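Local coordinates for iron transport multicopper oxidase FET3 (Saccharomyces cerevisiae, PDB 1ZPU), which oxidises ferrous to ferric iron at the cell surface with four bound copper ions, reducing oxygen to water and feeding high-affinity iron uptake through the permease FTR1, at residues A[255-258]-A[259-262]; A[296-299]-A[300-303]; A[493-496]-A[497-501]. All coordinates share one frame; numbering follows the deposited sequence.

Contact 1 (A[255-258]-A[259-262]). With NAG (2-acetamido-2-deoxy-beta-D-glucopyranose), chain L.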
loop_
_atom_site.group_PDB
_atom_site.type_symbol
_atom_site.label_atom_id
_atom_site.label_comp_id
_atom_site.label_asym_id
_atom_site.label_seq_id
_atom_site.Cartn_x
_atom_site.Cartn_y
_atom_site.Cartn_z
ATOM N N LYS A 255 17.266 -7.640 -2.816
ATOM C CA LYS A 255 17.068 -9.031 -3.219
ATOM C C LYS A 255 15.585 -9.379 -3.275
ATOM O O LYS A 255 14.832 -8.977 -2.387
ATOM C CB LYS A 255 17.787 -9.944 -2.216
ATOM C CG LYS A 255 17.923 -11.381 -2.649
ATOM C CD LYS A 255 18.544 -12.224 -1.552
ATOM C CE LYS A 255 19.071 -13.549 -2.079
ATOM N NZ LYS A 255 18.271 -14.078 -3.228
ATOM N N PHE A 256 15.176 -10.108 -4.317
ATOM C CA PHE A 256 13.808 -10.607 -4.443
ATOM C C PHE A 256 13.472 -11.519 -3.268
ATOM O O PHE A 256 14.335 -12.269 -2.786
ATOM C CB PHE A 256 13.692 -11.488 -5.680
ATOM C CG PHE A 256 13.203 -10.799 -6.914
ATOM C CD1 PHE A 256 14.100 -10.304 -7.848
ATOM C CD2 PHE A 256 11.841 -10.740 -7.194
ATOM C CE1 PHE A 256 13.647 -9.707 -8.997
ATOM C CE2 PHE A 256 11.370 -10.151 -8.349
ATOM C CZ PHE A 256 12.267 -9.625 -9.254
ATOM N N ASP A 257 12.219 -11.492 -2.823
ATOM C CA ASP A 257 11.671 -12.593 -2.036
ATOM C C ASP A 257 11.061 -13.598 -3.018
ATOM O O ASP A 257 9.873 -13.521 -3.358
ATOM C CB ASP A 257 10.622 -12.075 -1.073
ATOM C CG ASP A 257 9.953 -13.173 -0.279
ATOM O OD1 ASP A 257 9.132 -12.817 0.591
ATOM O OD2 ASP A 257 10.224 -14.378 -0.514
ATOM N N ASP A 258 11.878 -14.531 -3.492
ATOM C CA ASP A 258 11.480 -15.360 -4.629
ATOM C C ASP A 258 10.421 -16.392 -4.240
ATOM O O ASP A 258 9.803 -17.034 -5.084
ATOM C CB ASP A 258 12.707 -16.008 -5.276
ATOM C CG ASP A 258 13.547 -16.776 -4.285
ATOM O OD1 ASP A 258 14.791 -16.636 -4.322
ATOM O OD2 ASP A 258 12.963 -17.508 -3.459
ATOM N N THR A 259 10.236 -16.535 -2.940
ATOM C CA THR A 259 9.125 -17.261 -2.346
ATOM C C THR A 259 7.781 -16.873 -2.979
ATOM O O THR A 259 6.911 -17.715 -3.194
ATOM C CB THR A 259 9.151 -16.958 -0.845
ATOM O OG1 THR A 259 9.942 -17.960 -0.220
ATOM C CG2 THR A 259 7.739 -16.852 -0.193
ATOM N N MET A 260 7.634 -15.592 -3.292
ATOM C CA MET A 260 6.378 -15.054 -3.782
ATOM C C MET A 260 6.195 -15.325 -5.260
ATOM O O MET A 260 5.088 -15.187 -5.782
ATOM C CB MET A 260 6.302 -13.555 -3.483
ATOM C CG MET A 260 6.510 -13.275 -2.004
ATOM S SD MET A 260 6.506 -11.553 -1.533
ATOM C CE MET A 260 4.786 -11.074 -1.760
ATOM N N LEU A 261 7.281 -15.726 -5.916
ATOM C CA LEU A 261 7.282 -15.967 -7.350
ATOM C C LEU A 261 6.770 -17.363 -7.643
ATOM O O LEU A 261 7.170 -18.316 -6.981
ATOM C CB LEU A 261 8.687 -15.785 -7.916
ATOM C CG LEU A 261 9.298 -14.375 -7.890
ATOM C CD1 LEU A 261 10.651 -14.385 -8.586
ATOM C CD2 LEU A 261 8.383 -13.329 -8.536
ATOM N N ASP A 262 5.885 -17.489 -8.629
ATOM C CA ASP A 262 5.330 -18.787 -8.963
ATOM C C ASP A 262 6.437 -19.735 -9.403
ATOM O O ASP A 262 6.537 -20.843 -8.904
ATOM C CB ASP A 262 4.270 -18.666 -10.049
ATOM C CG ASP A 262 3.673 -20.009 -10.413
ATOM O OD1 ASP A 262 3.867 -20.462 -11.575
ATOM O OD2 ASP A 262 3.035 -20.633 -9.522
HETATM C C1 NAG L . 22.038 -13.678 -4.462
HETATM C C2 NAG L . 23.079 -14.605 -5.078
HETATM C C3 NAG L . 23.305 -15.900 -4.287
HETATM C C4 NAG L . 23.686 -15.609 -2.854
HETATM C C5 NAG L . 22.543 -14.754 -2.308
HETATM C C6 NAG L . 22.804 -14.357 -0.858
HETATM C C7 NAG L . 23.588 -14.886 -7.446
HETATM C C8 NAG L . 24.773 -13.964 -7.357
HETATM N N2 NAG L . 22.709 -14.918 -6.433
HETATM O O3 NAG L . 24.368 -16.649 -4.827
HETATM O O4 NAG L . 23.846 -16.854 -2.198
HETATM O O5 NAG L . 22.347 -13.558 -3.080
HETATM O O6 NAG L . 23.881 -13.449 -0.820
HETATM O O7 NAG L . 23.471 -15.584 -8.453
#
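Met260 N reaches back three residues to Asp257 O at 3.1 Å, and Leu261 N likewise to Asp258 O at 3.0 Å. These two bonds wind the chain into a short 3-10 turn as it leaves strand 250-256; the first is nearly straight at the hydrogen (167°). The Asp257 side chain has CG anti to its own N (chi1 177°), which carries the carboxylate alongside the turn: OD1 lies 3.6 Å from Met260 SD, the two side chains crossing at about a right angle, and also hydrogen-bonds the hydroxyl of Tyr229. Replacing Asp257 with alanine would probably leave that tyrosine hydroxyl without its acceptor and open a gap beside Met260 CG and SD. The side chain of Met260 is about 7 Å from the type 1 copper. On the other flank, Leu261 CD1 meets Phe256 CD2 at 4.1 Å, an apolar pair suited to a buried corner. Lys255 has its CE 3.4 Å from O5 of a glycan sugar (NAG, chain L). Backbone bonds from Lys255 to Tyr202, Asp257 to Ser200 and Phe256 to Leu270 seat the turn in the second plastocyanin-like (cupredoxin) domain, where strand 250-256 lies between strands 201-205 and 271-277.

Contact 2 (A[296-299]-A[300-303]). With NAG (2-acetamido-2-deoxy-beta-D-glucopyranose), chain I; NAG (2-acetamido-2-deoxy-beta-D-glucopyranose), chain B.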
loop_
_atom_site.group_PDB
_atom_site.type_symbol
_atom_site.label_atom_id
_atom_site.label_comp_id
_atom_site.label_asym_id
_atom_site.label_seq_id
_atom_site.Cartn_x
_atom_site.Cartn_y
_atom_site.Cartn_z
ATOM N N PHE A 296 16.696 -10.897 9.104
ATOM C CA PHE A 296 16.194 -9.534 8.961
ATOM C C PHE A 296 15.380 -9.154 10.195
ATOM O O PHE A 296 14.848 -10.024 10.888
ATOM C CB PHE A 296 15.316 -9.405 7.694
ATOM C CG PHE A 296 14.183 -10.394 7.643
ATOM C CD1 PHE A 296 12.960 -10.103 8.233
ATOM C CD2 PHE A 296 14.356 -11.636 7.030
ATOM C CE1 PHE A 296 11.923 -11.020 8.201
ATOM C CE2 PHE A 296 13.324 -12.562 6.999
ATOM C CZ PHE A 296 12.107 -12.258 7.590
ATOM N N LEU A 297 15.272 -7.855 10.448
ATOM C CA LEU A 297 14.447 -7.327 11.531
ATOM C C LEU A 297 12.970 -7.724 11.422
ATOM O O LEU A 297 12.343 -7.527 10.396
ATOM C CB LEU A 297 14.547 -5.802 11.548
ATOM C CG LEU A 297 13.651 -5.037 12.517
ATOM C CD1 LEU A 297 14.206 -5.168 13.931
ATOM C CD2 LEU A 297 13.590 -3.594 12.070
ATOM N N ASP A 298 12.427 -8.287 12.500
ATOM C CA ASP A 298 10.985 -8.530 12.592
ATOM C C ASP A 298 10.330 -7.282 13.176
ATOM O O ASP A 298 10.439 -7.006 14.377
ATOM C CB ASP A 298 10.657 -9.779 13.433
ATOM C CG ASP A 298 9.175 -10.149 13.383
ATOM O OD1 ASP A 298 8.357 -9.307 12.938
ATOM O OD2 ASP A 298 8.818 -11.276 13.798
ATOM N N ASP A 299 9.660 -6.533 12.308
ATOM C CA ASP A 299 9.061 -5.257 12.664
ATOM C C ASP A 299 8.019 -5.365 13.769
ATOM O O ASP A 299 7.657 -4.356 14.365
ATOM C CB ASP A 299 8.470 -4.582 11.433
ATOM C CG ASP A 299 7.468 -5.466 10.700
ATOM O OD1 ASP A 299 7.740 -6.679 10.543
ATOM O OD2 ASP A 299 6.412 -4.957 10.262
ATOM N N PHE A 300 7.553 -6.580 14.058
ATOM C CA PHE A 300 6.594 -6.811 15.148
ATOM C C PHE A 300 7.133 -6.317 16.504
ATOM O O PHE A 300 6.361 -5.876 17.363
ATOM C CB PHE A 300 6.208 -8.297 15.210
ATOM C CG PHE A 300 5.246 -8.642 16.322
ATOM C CD1 PHE A 300 3.877 -8.699 16.082
ATOM C CD2 PHE A 300 5.710 -8.923 17.611
ATOM C CE1 PHE A 300 2.975 -9.015 17.115
ATOM C CE2 PHE A 300 4.823 -9.222 18.636
ATOM C CZ PHE A 300 3.450 -9.271 18.385
ATOM N N TYR A 301 8.451 -6.378 16.692
ATOM C CA TYR A 301 9.061 -6.025 17.973
ATOM C C TYR A 301 9.538 -4.571 18.055
ATOM O O TYR A 301 10.097 -4.154 19.077
ATOM C CB TYR A 301 10.197 -6.998 18.295
ATOM C CG TYR A 301 9.721 -8.418 18.522
ATOM C CD1 TYR A 301 9.820 -9.380 17.512
ATOM C CD2 TYR A 301 9.170 -8.801 19.742
ATOM C CE1 TYR A 301 9.383 -10.683 17.712
ATOM C CE2 TYR A 301 8.730 -10.096 19.953
ATOM C CZ TYR A 301 8.840 -11.031 18.934
ATOM O OH TYR A 301 8.403 -12.317 19.150
ATOM N N LEU A 302 9.317 -3.807 16.982
ATOM C CA LEU A 302 9.597 -2.367 16.991
ATOM C C LEU A 302 8.778 -1.630 18.071
ATOM O O LEU A 302 7.666 -2.053 18.431
ATOM C CB LEU A 302 9.366 -1.768 15.615
ATOM C CG LEU A 302 10.587 -1.539 14.711
ATOM C CD1 LEU A 302 11.811 -2.374 15.090
ATOM C CD2 LEU A 302 10.187 -1.765 13.263
ATOM N N GLN A 303 9.344 -0.551 18.614
ATOM C CA GLN A 303 8.709 0.154 19.729
ATOM C C GLN A 303 8.478 1.615 19.389
ATOM O O GLN A 303 9.434 2.394 19.325
ATOM C CB GLN A 303 9.554 0.041 20.987
ATOM C CG GLN A 303 9.779 -1.382 21.430
ATOM C CD GLN A 303 10.861 -1.509 22.471
ATOM O OE1 GLN A 303 11.661 -2.436 22.428
ATOM N NE2 GLN A 303 10.898 -0.575 23.408
HETATM C C1 NAG I . 14.902 -4.715 18.298
HETATM C C2 NAG I . 13.955 -4.440 19.460
HETATM C C3 NAG I . 13.832 -5.648 20.412
HETATM C C4 NAG I . 13.944 -7.054 19.800
HETATM C C5 NAG I . 14.619 -7.064 18.417
HETATM C C6 NAG I . 14.110 -8.202 17.539
HETATM C C7 NAG I . 13.882 -2.013 20.105
HETATM C C8 NAG I . 12.834 -1.676 19.068
HETATM N N2 NAG I . 14.406 -3.250 20.172
HETATM O O3 NAG I . 12.594 -5.599 21.087
HETATM O O4 NAG I . 14.661 -7.829 20.759
HETATM O O5 NAG I . 14.375 -5.873 17.693
HETATM O O6 NAG I . 14.265 -7.876 16.172
HETATM O O7 NAG I . 14.246 -1.135 20.887
HETATM C C1 NAG B . 14.396 -9.267 20.887
HETATM C C2 NAG B . 14.061 -9.691 22.343
HETATM C C3 NAG B . 12.597 -10.178 22.503
HETATM C C4 NAG B . 12.139 -11.155 21.407
HETATM C C5 NAG B . 13.160 -11.175 20.266
HETATM C C6 NAG B . 12.703 -11.931 19.018
HETATM C C7 NAG B . 16.020 -10.587 23.691
HETATM C C8 NAG B . 17.377 -11.139 23.211
HETATM N N2 NAG B . 14.985 -10.732 22.837
HETATM O O3 NAG B . 11.706 -9.079 22.518
HETATM O O4 NAG B . 11.960 -12.442 21.958
HETATM O O5 NAG B . 13.471 -9.826 19.959
HETATM O O6 NAG B . 13.827 -12.174 18.191
HETATM O O7 NAG B . 15.920 -10.061 24.823
#
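Asp298 grips the two residues that follow the bend: its OD1 accepts from Phe300 N at 3.1 Å, closing an Asx turn, while its carbonyl O takes Tyr301 N at 3.1 Å in a nearly straight bond (171°). Leu302 N then bonds Asp299 O, so a 3-10 turn is built into the connection between the second and third cupredoxin-like domains. The first torsion of Asp298 (chi1 -172°) swings the carboxylate forward beside Phe300, whose N-H meets OD1 from above the carboxylate plane; aspartate is just long enough for this. The side chains of Leu297 and Leu302 cross at about a right angle, CD2 of Leu297 3.7 Å from CD1 of Leu302, and Asp299 CB packs on Leu302 CD2 at 3.8 Å.

Both carboxylates are held by arginines of the third domain. Arg406 bridges them through Asp298 OD1 and Asp299 OD1, with Arg442 on Asp298 OD2 and Arg436 on Asp299 OD2; this network probably favours the ionised acids. The greasy leucine pair lies against strands 210-215 and 218-225 of the second domain, so the turn spans the domain boundary. The Tyr301 ring carries Phe300 CD2 over the centre of one face; on the opposite face, a sugar of the glycan (NAG, chain B) sets its C6 toward the rim, 3.8 Å from Tyr301 CE1.

Contact 3 (A[493-496]-A[497-501])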
loop_
_atom_site.group_PDB
_atom_site.type_symbol
_atom_site.label_atom_id
_atom_site.label_comp_id
_atom_site.label_asym_id
_atom_site.label_seq_id
_atom_site.Cartn_x
_atom_site.Cartn_y
_atom_site.Cartn_z
ATOM N N SER A 493 -17.375 18.292 -3.077
ATOM C CA SER A 493 -17.159 19.538 -3.802
ATOM C C SER A 493 -17.795 19.499 -5.189
ATOM O O SER A 493 -18.114 18.424 -5.705
ATOM C CB SER A 493 -15.660 19.779 -3.956
ATOM O OG SER A 493 -15.053 18.718 -4.671
ATOM N N GLU A 494 -17.962 20.676 -5.793
ATOM C CA GLU A 494 -18.476 20.775 -7.160
ATOM C C GLU A 494 -17.563 19.991 -8.110
ATOM O O GLU A 494 -18.044 19.214 -8.936
ATOM C CB GLU A 494 -18.618 22.239 -7.632
ATOM C CG GLU A 494 -18.988 23.275 -6.555
ATOM C CD GLU A 494 -20.489 23.465 -6.373
ATOM O OE1 GLU A 494 -21.253 22.494 -6.572
ATOM O OE2 GLU A 494 -20.907 24.595 -6.018
ATOM N N ASN A 495 -16.253 20.179 -7.971
ATOM C CA ASN A 495 -15.294 19.469 -8.805
ATOM C C ASN A 495 -15.496 17.952 -8.841
ATOM O O ASN A 495 -15.510 17.363 -9.929
ATOM C CB ASN A 495 -13.858 19.794 -8.408
ATOM C CG ASN A 495 -12.855 19.018 -9.230
ATOM O OD1 ASN A 495 -11.998 18.307 -8.691
ATOM N ND2 ASN A 495 -12.985 19.112 -10.552
ATOM N N HIS A 496 -15.646 17.334 -7.662
ATOM C CA HIS A 496 -15.847 15.880 -7.547
ATOM C C HIS A 496 -17.130 15.405 -8.244
ATOM O O HIS A 496 -17.109 14.408 -8.975
ATOM C CB HIS A 496 -15.866 15.431 -6.081
ATOM C CG HIS A 496 -14.534 15.473 -5.405
ATOM N ND1 HIS A 496 -13.382 14.994 -5.987
ATOM C CD2 HIS A 496 -14.175 15.915 -4.177
ATOM C CE1 HIS A 496 -12.366 15.153 -5.158
ATOM N NE2 HIS A 496 -12.820 15.705 -4.051
ATOM N N LEU A 497 -18.236 16.110 -8.008
ATOM C CA LEU A 497 -19.494 15.832 -8.690
ATOM C C LEU A 497 -19.306 15.963 -10.206
ATOM O O LEU A 497 -19.823 15.155 -10.980
ATOM C CB LEU A 497 -20.599 16.777 -8.178
ATOM C CG LEU A 497 -21.513 16.456 -6.972
ATOM C CD1 LEU A 497 -21.024 15.323 -6.062
ATOM C CD2 LEU A 497 -21.791 17.723 -6.154
ATOM N N GLU A 498 -18.544 16.975 -10.611
ATOM C CA GLU A 498 -18.201 17.205 -12.010
ATOM C C GLU A 498 -17.458 16.003 -12.624
ATOM O O GLU A 498 -17.750 15.620 -13.762
ATOM C CB GLU A 498 -17.391 18.502 -12.118
ATOM C CG GLU A 498 -16.584 18.694 -13.396
ATOM C CD GLU A 498 -17.393 19.290 -14.532
ATOM O OE1 GLU A 498 -18.504 19.836 -14.293
ATOM O OE2 GLU A 498 -16.892 19.215 -15.675
ATOM N N VAL A 499 -16.516 15.425 -11.865
ATOM C CA VAL A 499 -15.793 14.205 -12.255
ATOM C C VAL A 499 -16.766 13.062 -12.519
ATOM O O VAL A 499 -16.658 12.373 -13.535
ATOM C CB VAL A 499 -14.785 13.729 -11.149
ATOM C CG1 VAL A 499 -14.098 12.422 -11.541
ATOM C CG2 VAL A 499 -13.740 14.773 -10.867
ATOM N N CYS A 500 -17.701 12.866 -11.589
ATOM C CA CYS A 500 -18.714 11.815 -11.686
ATOM C C CYS A 500 -19.616 11.932 -12.900
ATOM O O CYS A 500 -19.780 10.957 -13.618
ATOM C CB CYS A 500 -19.550 11.745 -10.413
ATOM S SG CYS A 500 -18.924 10.562 -9.223
ATOM N N GLN A 501 -20.194 13.113 -13.129
ATOM C CA GLN A 501 -21.062 13.334 -14.297
ATOM C C GLN A 501 -20.295 13.099 -15.590
ATOM O O GLN A 501 -20.828 12.514 -16.533
ATOM C CB GLN A 501 -21.641 14.753 -14.326
ATOM C CG GLN A 501 -22.605 15.077 -13.221
ATOM C CD GLN A 501 -22.606 16.556 -12.909
ATOM O OE1 GLN A 501 -21.607 17.096 -12.426
ATOM N NE2 GLN A 501 -23.730 17.228 -13.189
#
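Glu498 N donates to Glu494 O at 2.8 Å, the shortest of four successive i to i+4 bonds that define the start of helix 494-502. The neighbouring links, Leu497 N to Ser493 O, Val499 N to Asn495 O and Cys500 N to His496 O, continue the same winding.

Ser493 is the N-cap. With chi1 at 60° its OG comes under the first turn and accepts from His496 N at 3.3 Å, a weak bond, but one that gives an acceptor to an amide at the helix start that has no preceding turn to supply one. Glu494 and Glu498 are both exposed; the negative charge of Glu494, in the first turn, would probably suit the helix dipole.

Side chains lie close over the carbonyls of the preceding turn. Leu497 CD2 rests 3.8 Å from Ser493 O and leans on Leu492. Val499 has CG1 anti to its N (chi1 177°), which leaves CG2 beside that N and 3.3 Å from Asn495 O, while the valine also packs on Met89. His496 turns inward with it, touching Met72 and Met89.

Asn495 uses both ends of its amide: OD1 accepts from Leu90 N and ND2 donates to Thr88 O, so the side chain pairs with the edge strand 88-94 much as another strand would. Asparagine suits the place because its amide both donates and accepts. Cys500 adds a covalent tie, its SG joined to that of Cys81, a link between the C-terminal region and the first domain as in fungal laccases. Helix 494-502, near the C-terminal end of the modelled chain, is thus fastened along strand 88-94, at the outer edge of the first domain's sheet.

Contacts 1 and 2 are neighbours, with centres 21 Å apart and nearest atoms about 8 Å apart; Tyr229 connects them, bonding its hydroxyl to Asp257 and meeting the ring of Phe296. Contact 3 lies across the chain's centre, its own centre about 42 Å from that of contact 1 and 43 Å from that of contact 2. Their relation to the copper sites differs. Contact 1 comes closest to the type 1 site, the side chain of Met260 being about 6 Å from that of His468. The other two approach ligands of the trinuclear cluster: the side chain of Asp299 is about 12 Å from those of His395 and His62, and the side chain of His496 about 12 Å from that of His60.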